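Local coordinates for synaptic vesicle membrane protein VAT-1 homolog-like (Homo sapiens, PDB 4A27) that probably acts as an oxidoreductase of the quinone oxidoreductase branch of the zinc-containing alcohol dehydrogenase family, at residues 111-115 and 301-307; 159-163 and 308-312; 121-126 and 336-340. Numbering follows the deposited sequence.

Contact 1 (111-115 and 301-307); sequences IPDDM and IGLYNQK
The loop 111-115 follows strand 108-110 and holds a type I beta turn from Pro112 to Met115, closed by Met115 N to Pro112 O at 3.0 Å. It faces the end of helix 290-305, with Pro112 nearest Asn305 (CA to CA 8.0 Å) and Met115 nearest Tyr304 (8.9 Å). Ile301, at the start of the helix's last turn, has CG2 4.1 Å from Pro112 CG. Tyr304 (chi1 t) sends its ring into the loop. Met115 (chi1 t, chi2 t, chi3 m) sets CE over one ring face, 3.3 Å from the centroid, a CH-pi contact. Its SD, 4.9 Å from the centroid and oblique, adds a Met-aromatic contact. Tyr304 OH lies 3.4 Å from Met115 CA and is hydrogen-bonded to Glu119. The contact joins this loop of the GroES-like part to the end of helix 290-305 on the Rossmann-type side. Asn305 OD1 packs 3.5 Å from Pro112 CG. The helix ends in a Schellman motif with Lys307 at positive phi. Lys307 NZ reaches Asp114 OD2 in a long salt bridge of 3.7 Å.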
loop_
_atom_site.group_PDB
_atom_site.type_symbol
_atom_site.label_atom_id
_atom_site.label_comp_id
_atom_site.label_asym_id
_atom_site.label_seq_id
_atom_site.Cartn_x
_atom_site.Cartn_y
_atom_site.Cartn_z
ATOM N N ILE A 111 -0.750 28.642 11.978
ATOM C CA ILE A 111 -1.441 27.904 13.001
ATOM C C ILE A 111 -2.672 28.668 13.495
ATOM O O ILE A 111 -2.746 29.889 13.434
ATOM C CB ILE A 111 -0.491 27.432 14.166
ATOM C CG1 ILE A 111 0.127 28.616 14.915
ATOM C CG2 ILE A 111 0.597 26.500 13.604
ATOM C CD1 ILE A 111 1.040 28.227 16.091
ATOM N N PRO A 112 -3.662 27.933 13.986
ATOM C CA PRO A 112 -4.816 28.591 14.600
ATOM C C PRO A 112 -4.473 29.333 15.887
ATOM O O PRO A 112 -3.545 28.939 16.610
ATOM C CB PRO A 112 -5.764 27.425 14.936
ATOM C CG PRO A 112 -5.158 26.186 14.363
ATOM C CD PRO A 112 -3.708 26.463 14.116
ATOM N N ASP A 113 -5.265 30.359 16.196
ATOM C CA ASP A 113 -5.075 31.178 17.408
ATOM C C ASP A 113 -5.189 30.354 18.694
ATOM O O ASP A 113 -4.552 30.664 19.692
ATOM C CB ASP A 113 -6.109 32.330 17.441
ATOM C CG ASP A 113 -5.932 33.347 16.284
ATOM O OD1 ASP A 113 -4.840 33.419 15.665
ATOM O OD2 ASP A 113 -6.894 34.084 15.994
ATOM N N ASP A 114 -5.990 29.294 18.657
ATOM C CA ASP A 114 -6.195 28.418 19.808
ATOM C C ASP A 114 -4.972 27.550 20.131
ATOM O O ASP A 114 -4.890 26.995 21.216
ATOM C CB ASP A 114 -7.375 27.472 19.541
ATOM C CG ASP A 114 -8.710 28.106 19.810
ATOM O OD1 ASP A 114 -8.769 29.338 20.019
ATOM O OD2 ASP A 114 -9.710 27.358 19.810
ATOM N N MET A 115 -4.075 27.389 19.163
ATOM C CA MET A 115 -2.951 26.485 19.303
ATOM C C MET A 115 -1.722 27.210 19.888
ATOM O O MET A 115 -1.250 28.168 19.321
ATOM C CB MET A 115 -2.640 25.852 17.939
ATOM C CG MET A 115 -1.547 24.791 17.999
ATOM S SD MET A 115 -1.145 24.089 16.363
ATOM C CE MET A 115 -2.580 23.011 16.218
ATOM N N ILE A 301 -5.132 20.254 10.353
ATOM C CA ILE A 301 -5.578 21.472 11.046
ATOM C C ILE A 301 -7.107 21.508 11.150
ATOM O O ILE A 301 -7.663 21.952 12.181
ATOM C CB ILE A 301 -5.012 22.754 10.399
ATOM C CG1 ILE A 301 -3.535 22.940 10.736
ATOM C CG2 ILE A 301 -5.716 24.011 10.934
ATOM C CD1 ILE A 301 -2.910 24.110 9.942
ATOM N N GLY A 302 -7.781 21.030 10.096
ATOM C CA GLY A 302 -9.249 20.865 10.121
ATOM C C GLY A 302 -9.685 19.956 11.262
ATOM O O GLY A 302 -10.547 20.329 12.027
ATOM N N LEU A 303 -9.015 18.806 11.427
ATOM C CA LEU A 303 -9.283 17.908 12.541
ATOM C C LEU A 303 -8.988 18.571 13.899
ATOM O O LEU A 303 -9.799 18.458 14.833
ATOM C CB LEU A 303 -8.466 16.591 12.404
ATOM C CG LEU A 303 -8.892 15.678 11.248
ATOM C CD1 LEU A 303 -7.959 14.451 11.138
ATOM C CD2 LEU A 303 -10.358 15.228 11.405
ATOM N N TYR A 304 -7.841 19.256 14.027
ATOM C CA TYR A 304 -7.526 19.969 15.270
ATOM C C TYR A 304 -8.650 20.967 15.688
ATOM O O TYR A 304 -9.043 21.050 16.861
ATOM C CB TYR A 304 -6.238 20.733 15.141
ATOM C CG TYR A 304 -5.893 21.533 16.367
ATOM C CD1 TYR A 304 -5.187 20.954 17.420
ATOM C CD2 TYR A 304 -6.257 22.868 16.476
ATOM C CE1 TYR A 304 -4.850 21.669 18.543
ATOM C CE2 TYR A 304 -5.916 23.606 17.615
ATOM C CZ TYR A 304 -5.200 22.983 18.628
ATOM O OH TYR A 304 -4.836 23.644 19.755
ATOM N N ASN A 305 -9.120 21.730 14.717
ATOM C CA ASN A 305 -10.208 22.721 14.936
ATOM C C ASN A 305 -11.564 22.114 15.302
ATOM O O ASN A 305 -12.351 22.734 15.998
ATOM C CB ASN A 305 -10.348 23.601 13.696
ATOM C CG ASN A 305 -9.152 24.575 13.526
ATOM O OD1 ASN A 305 -8.387 24.799 14.449
ATOM N ND2 ASN A 305 -8.977 25.103 12.331
ATOM N N GLN A 306 -11.843 20.919 14.802
ATOM C CA GLN A 306 -13.002 20.163 15.215
ATOM C C GLN A 306 -12.756 19.399 16.522
ATOM O O GLN A 306 -13.629 18.643 16.969
ATOM C CB GLN A 306 -13.397 19.172 14.122
ATOM C CG GLN A 306 -13.864 19.811 12.828
ATOM C CD GLN A 306 -14.058 18.776 11.707
ATOM O OE1 GLN A 306 -13.555 17.662 11.777
ATOM N NE2 GLN A 306 -14.795 19.155 10.675
ATOM N N LYS A 307 -11.577 19.576 17.123
ATOM C CA LYS A 307 -11.246 18.985 18.434
ATOM C C LYS A 307 -11.183 17.484 18.373
ATOM O O LYS A 307 -11.376 16.819 19.371
ATOM C CB LYS A 307 -12.256 19.398 19.523
ATOM C CG LYS A 307 -12.617 20.870 19.537
ATOM C CD LYS A 307 -11.449 21.709 20.021
ATOM C CE LYS A 307 -11.824 23.158 20.119
ATOM N NZ LYS A 307 -10.678 23.914 20.683
#

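Contact 2 (159-163 and 308-312); sequences VAQLC and KIKPV
This is a side-chain-to-backbone contact between the last turn of helix 154-163 and the extended linker that leads from helix 290-305 to strand 313-317. The nearest CA atoms are those of Gln161 and Ile309, 5.9 Å apart. Segment 159-163 is regular helix, with Cys163 N bonded to Val159 O at 2.9 Å. Lys308 (phi -91°, psi -19°) comes after helix 290-305 has ended. From Ile309 onward the linker is extended, without being a regular strand here. Gln161 points toward it with chi1 m and chi2 t, so its amide lies against the backbone of Lys310. Lys310 N donates to Gln161 OE1 at 2.8 Å, and Gln161 NE2 donates to Lys310 O at 2.9 Å. The one carboxamide therefore serves both the NH and the CO of a single residue, much as a neighbouring strand might. The helix belongs to the Rossmann-type dinucleotide-binding fold, and the linker takes the chain from that fold back to the mixed sheet of the GroES-like part. Beside the polar pair, Leu162 CD2 meets Ile309 CG2 at 4.0 Å. Phe127 of helix 124-137 packs on both Gln161 and Ile309. Val312 CG2 lies 3.8 Å from Gln161 NE2. The Lys310 side chain leads away from the helix, and its NZ forms a salt bridge with Glu119.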
loop_
_atom_site.group_PDB
_atom_site.type_symbol
_atom_site.label_atom_id
_atom_site.label_comp_id
_atom_site.label_asym_id
_atom_site.label_seq_id
_atom_site.Cartn_x
_atom_site.Cartn_y
_atom_site.Cartn_z
ATOM N N VAL A 159 -1.010 8.422 15.873
ATOM C CA VAL A 159 -1.664 7.299 15.181
ATOM C C VAL A 159 -3.004 6.896 15.884
ATOM O O VAL A 159 -4.052 6.731 15.225
ATOM C CB VAL A 159 -0.706 6.071 15.042
ATOM C CG1 VAL A 159 -1.432 4.763 14.636
ATOM C CG2 VAL A 159 0.484 6.312 14.029
ATOM N N ALA A 160 -2.999 6.806 17.220
ATOM C CA ALA A 160 -4.222 6.383 17.970
ATOM C C ALA A 160 -5.326 7.390 17.777
ATOM O O ALA A 160 -6.451 7.030 17.570
ATOM C CB ALA A 160 -3.947 6.200 19.458
ATOM N N GLN A 161 -4.995 8.667 17.809
ATOM C CA GLN A 161 -6.013 9.702 17.701
ATOM C C GLN A 161 -6.608 9.701 16.290
ATOM O O GLN A 161 -7.793 9.907 16.126
ATOM C CB GLN A 161 -5.394 11.084 17.981
ATOM C CG GLN A 161 -5.017 11.268 19.434
ATOM C CD GLN A 161 -4.467 12.625 19.727
ATOM O OE1 GLN A 161 -4.748 13.579 18.998
ATOM N NE2 GLN A 161 -3.727 12.752 20.833
ATOM N N LEU A 162 -5.761 9.532 15.266
ATOM C CA LEU A 162 -6.251 9.540 13.902
ATOM C C LEU A 162 -7.090 8.302 13.582
ATOM O O LEU A 162 -8.082 8.409 12.867
ATOM C CB LEU A 162 -5.111 9.685 12.881
ATOM C CG LEU A 162 -4.466 11.033 12.818
ATOM C CD1 LEU A 162 -3.122 10.966 12.035
ATOM C CD2 LEU A 162 -5.521 11.996 12.177
ATOM N N CYS A 163 -6.706 7.135 14.105
ATOM C CA CYS A 163 -7.547 5.933 13.949
ATOM C C CYS A 163 -8.979 6.176 14.495
ATOM O O CYS A 163 -9.960 5.683 13.925
ATOM C CB CYS A 163 -6.942 4.739 14.662
ATOM S SG CYS A 163 -5.453 4.073 13.831
ATOM N N LYS A 308 -10.858 16.949 17.210
ATOM C CA LYS A 308 -10.667 15.516 17.060
ATOM C C LYS A 308 -9.248 15.040 17.280
ATOM O O LYS A 308 -9.038 13.868 17.491
ATOM C CB LYS A 308 -11.140 15.074 15.694
ATOM C CG LYS A 308 -12.698 15.121 15.603
ATOM C CD LYS A 308 -13.169 15.049 14.171
ATOM C CE LYS A 308 -14.748 14.973 14.078
ATOM N NZ LYS A 308 -15.181 13.554 14.042
ATOM N N ILE A 309 -8.272 15.932 17.205
ATOM C CA ILE A 309 -6.911 15.576 17.539
ATOM C C ILE A 309 -6.267 16.699 18.366
ATOM O O ILE A 309 -6.697 17.838 18.305
ATOM C CB ILE A 309 -6.039 15.292 16.285
ATOM C CG1 ILE A 309 -5.923 16.513 15.385
ATOM C CG2 ILE A 309 -6.524 14.052 15.452
ATOM C CD1 ILE A 309 -4.776 16.338 14.353
ATOM N N LYS A 310 -5.217 16.352 19.107
ATOM C CA LYS A 310 -4.512 17.262 19.982
ATOM C C LYS A 310 -3.154 16.645 20.362
ATOM O O LYS A 310 -3.093 15.556 20.932
ATOM C CB LYS A 310 -5.348 17.536 21.239
ATOM C CG LYS A 310 -4.677 18.443 22.268
ATOM C CD LYS A 310 -5.647 18.832 23.398
ATOM C CE LYS A 310 -5.206 20.106 24.140
ATOM N NZ LYS A 310 -5.502 21.359 23.376
ATOM N N PRO A 311 -2.073 17.334 20.050
ATOM C CA PRO A 311 -0.755 16.825 20.383
ATOM C C PRO A 311 -0.602 16.593 21.885
ATOM O O PRO A 311 -1.132 17.345 22.682
ATOM C CB PRO A 311 0.194 17.905 19.847
ATOM C CG PRO A 311 -0.620 18.826 19.028
ATOM C CD PRO A 311 -2.035 18.635 19.343
ATOM N N VAL A 312 0.085 15.518 22.244
ATOM C CA VAL A 312 0.329 15.132 23.636
ATOM C C VAL A 312 1.754 15.562 23.888
ATOM O O VAL A 312 2.659 15.098 23.193
ATOM C CB VAL A 312 0.239 13.613 23.850
ATOM C CG1 VAL A 312 0.723 13.210 25.277
ATOM C CG2 VAL A 312 -1.221 13.104 23.673
#

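Contact 3 (121-126 and 336-340); sequences AAFPMN and GKLIL
Lys337 is the main side chain here. It opens strand 337-341 and reaches across to the turn before helix 124-137, where its CA is 6.0 Å from that of Ala122. Chi1 is t, chi2 is 95°, between wells, and chi3 and chi4 are t. The bend at chi2 lays the chain along the turn, with CG 3.9 Å from Ala122 CB and CD 3.2 Å from Asn126 ND2. A water binds Lys337 NZ at 2.8 Å. It also accepts from Asn126 N at 2.7 Å and donates weakly to Ala122 O at 2.9 Å. NZ is hydrogen-bonded to Asn43 OD1 and forms a salt bridge with Glu67, whose carboxylate also takes Met125 N. Ile339 points the same way with chi1 and chi2 both m. Its CD1 lies 3.9 Å from Ala121 CB and 4.2 Å from Ala122 CB. At Gly336 (phi 87°, psi -164°) a CB would strike the preceding carbonyl. The arrangement is a buried lysine joining helix start and sheet at the junction of the two domains of the medium-chain dehydrogenase fold.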
loop_
_atom_site.group_PDB
_atom_site.type_symbol
_atom_site.label_atom_id
_atom_site.label_comp_id
_atom_site.label_asym_id
_atom_site.label_seq_id
_atom_site.Cartn_x
_atom_site.Cartn_y
_atom_site.Cartn_z
ATOM N N ALA A 121 4.829 23.091 17.883
ATOM C CA ALA A 121 6.140 22.471 17.630
ATOM C C ALA A 121 6.054 20.991 17.830
ATOM O O ALA A 121 6.996 20.280 17.549
ATOM C CB ALA A 121 7.217 23.031 18.594
ATOM N N ALA A 122 4.977 20.557 18.486
ATOM C CA ALA A 122 4.712 19.146 18.683
ATOM C C ALA A 122 3.915 18.520 17.570
ATOM O O ALA A 122 3.651 17.316 17.615
ATOM C CB ALA A 122 3.951 18.971 19.971
ATOM N N PHE A 123 3.404 19.351 16.664
ATOM C CA PHE A 123 2.350 18.961 15.714
ATOM C C PHE A 123 2.883 18.303 14.381
ATOM O O PHE A 123 2.609 17.134 14.130
ATOM C CB PHE A 123 1.510 20.191 15.410
ATOM C CG PHE A 123 0.209 19.905 14.775
ATOM C CD1 PHE A 123 -0.857 19.454 15.537
ATOM C CD2 PHE A 123 0.027 20.073 13.409
ATOM C CE1 PHE A 123 -2.094 19.188 14.949
ATOM C CE2 PHE A 123 -1.221 19.810 12.815
ATOM C CZ PHE A 123 -2.276 19.373 13.600
ATOM N N PRO A 124 3.686 19.033 13.570
ATOM C CA PRO A 124 4.010 18.602 12.195
ATOM C C PRO A 124 4.699 17.259 12.005
ATOM O O PRO A 124 4.203 16.433 11.260
ATOM C CB PRO A 124 4.940 19.714 11.653
ATOM C CG PRO A 124 5.134 20.661 12.734
ATOM C CD PRO A 124 4.570 20.134 14.000
ATOM N N MET A 125 5.835 17.019 12.642
ATOM C CA MET A 125 6.521 15.749 12.418
ATOM C C MET A 125 5.617 14.572 12.754
ATOM O O MET A 125 5.400 13.696 11.903
ATOM C CB MET A 125 7.826 15.663 13.203
ATOM C CG MET A 125 8.966 16.519 12.627
ATOM S SD MET A 125 9.694 15.823 11.118
ATOM C CE MET A 125 10.853 14.685 11.911
ATOM N N ASN A 126 5.112 14.540 13.994
ATOM C CA ASN A 126 4.384 13.377 14.465
ATOM C C ASN A 126 3.081 13.177 13.714
ATOM O O ASN A 126 2.772 12.036 13.289
ATOM C CB ASN A 126 4.139 13.398 15.970
ATOM C CG ASN A 126 5.424 13.265 16.798
ATOM O OD1 ASN A 126 6.464 12.878 16.296
ATOM N ND2 ASN A 126 5.337 13.589 18.075
ATOM N N GLY A 336 4.427 11.038 24.764
ATOM C CA GLY A 336 4.247 12.197 23.886
ATOM C C GLY A 336 5.551 12.936 23.661
ATOM O O GLY A 336 6.643 12.430 23.935
ATOM N N LYS A 337 5.427 14.151 23.172
ATOM C CA LYS A 337 6.539 14.875 22.558
ATOM C C LYS A 337 7.372 15.661 23.549
ATOM O O LYS A 337 6.837 16.212 24.483
ATOM C CB LYS A 337 5.938 15.906 21.590
ATOM C CG LYS A 337 6.946 16.593 20.708
ATOM C CD LYS A 337 7.076 15.922 19.380
ATOM C CE LYS A 337 8.208 16.504 18.530
ATOM N NZ LYS A 337 8.281 15.930 17.170
ATOM N N LEU A 338 8.673 15.733 23.336
ATOM C CA LEU A 338 9.511 16.605 24.148
ATOM C C LEU A 338 9.715 17.870 23.344
ATOM O O LEU A 338 9.980 17.808 22.159
ATOM C CB LEU A 338 10.875 15.954 24.455
ATOM C CG LEU A 338 10.801 14.735 25.374
ATOM C CD1 LEU A 338 10.106 13.567 24.653
ATOM C CD2 LEU A 338 12.198 14.390 25.852
ATOM N N ILE A 339 9.619 19.013 24.001
ATOM C CA ILE A 339 9.710 20.284 23.353
ATOM C C ILE A 339 10.758 21.156 23.988
ATOM O O ILE A 339 10.838 21.248 25.198
ATOM C CB ILE A 339 8.388 21.065 23.526
ATOM C CG1 ILE A 339 7.303 20.390 22.710
ATOM C CG2 ILE A 339 8.591 22.519 23.101
ATOM C CD1 ILE A 339 7.709 20.202 21.243
ATOM N N LEU A 340 11.576 21.793 23.143
ATOM C CA LEU A 340 12.524 22.794 23.611
ATOM C C LEU A 340 11.764 24.116 23.618
ATOM O O LEU A 340 11.297 24.564 22.566
ATOM C CB LEU A 340 13.680 22.926 22.651
ATOM C CG LEU A 340 14.593 21.715 22.487
ATOM C CD1 LEU A 340 15.900 22.162 21.810
ATOM C CD2 LEU A 340 14.845 21.056 23.849
HETATM O O HOH W 1 5.779 16.369 15.884
#

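In the fold
Contact 3 is the buried one, its centre about 6 Å from the centre of the chain. Contacts 1 and 2 are only partly buried, with their centres about 17 and 13 Å out. Contacts 1 and 2 use consecutive stretches of chain, 301-307 and 308-312, and Leu303 packs on both Leu162 and Ile309. Contacts 2 and 3 meet where Val312 O probably bonds Lys337 N, at 2.9 Å, where the parallel pairing of strands 313-317 and 337-341 begins. Phe123 touches both Met115 and Pro311. The chemistry changes with place: contact 1 has aromatic packing and a long surface salt bridge, contact 2 two direct hydrogen bonds between a side-chain carboxamide and backbone, contact 3 a buried charge with a water.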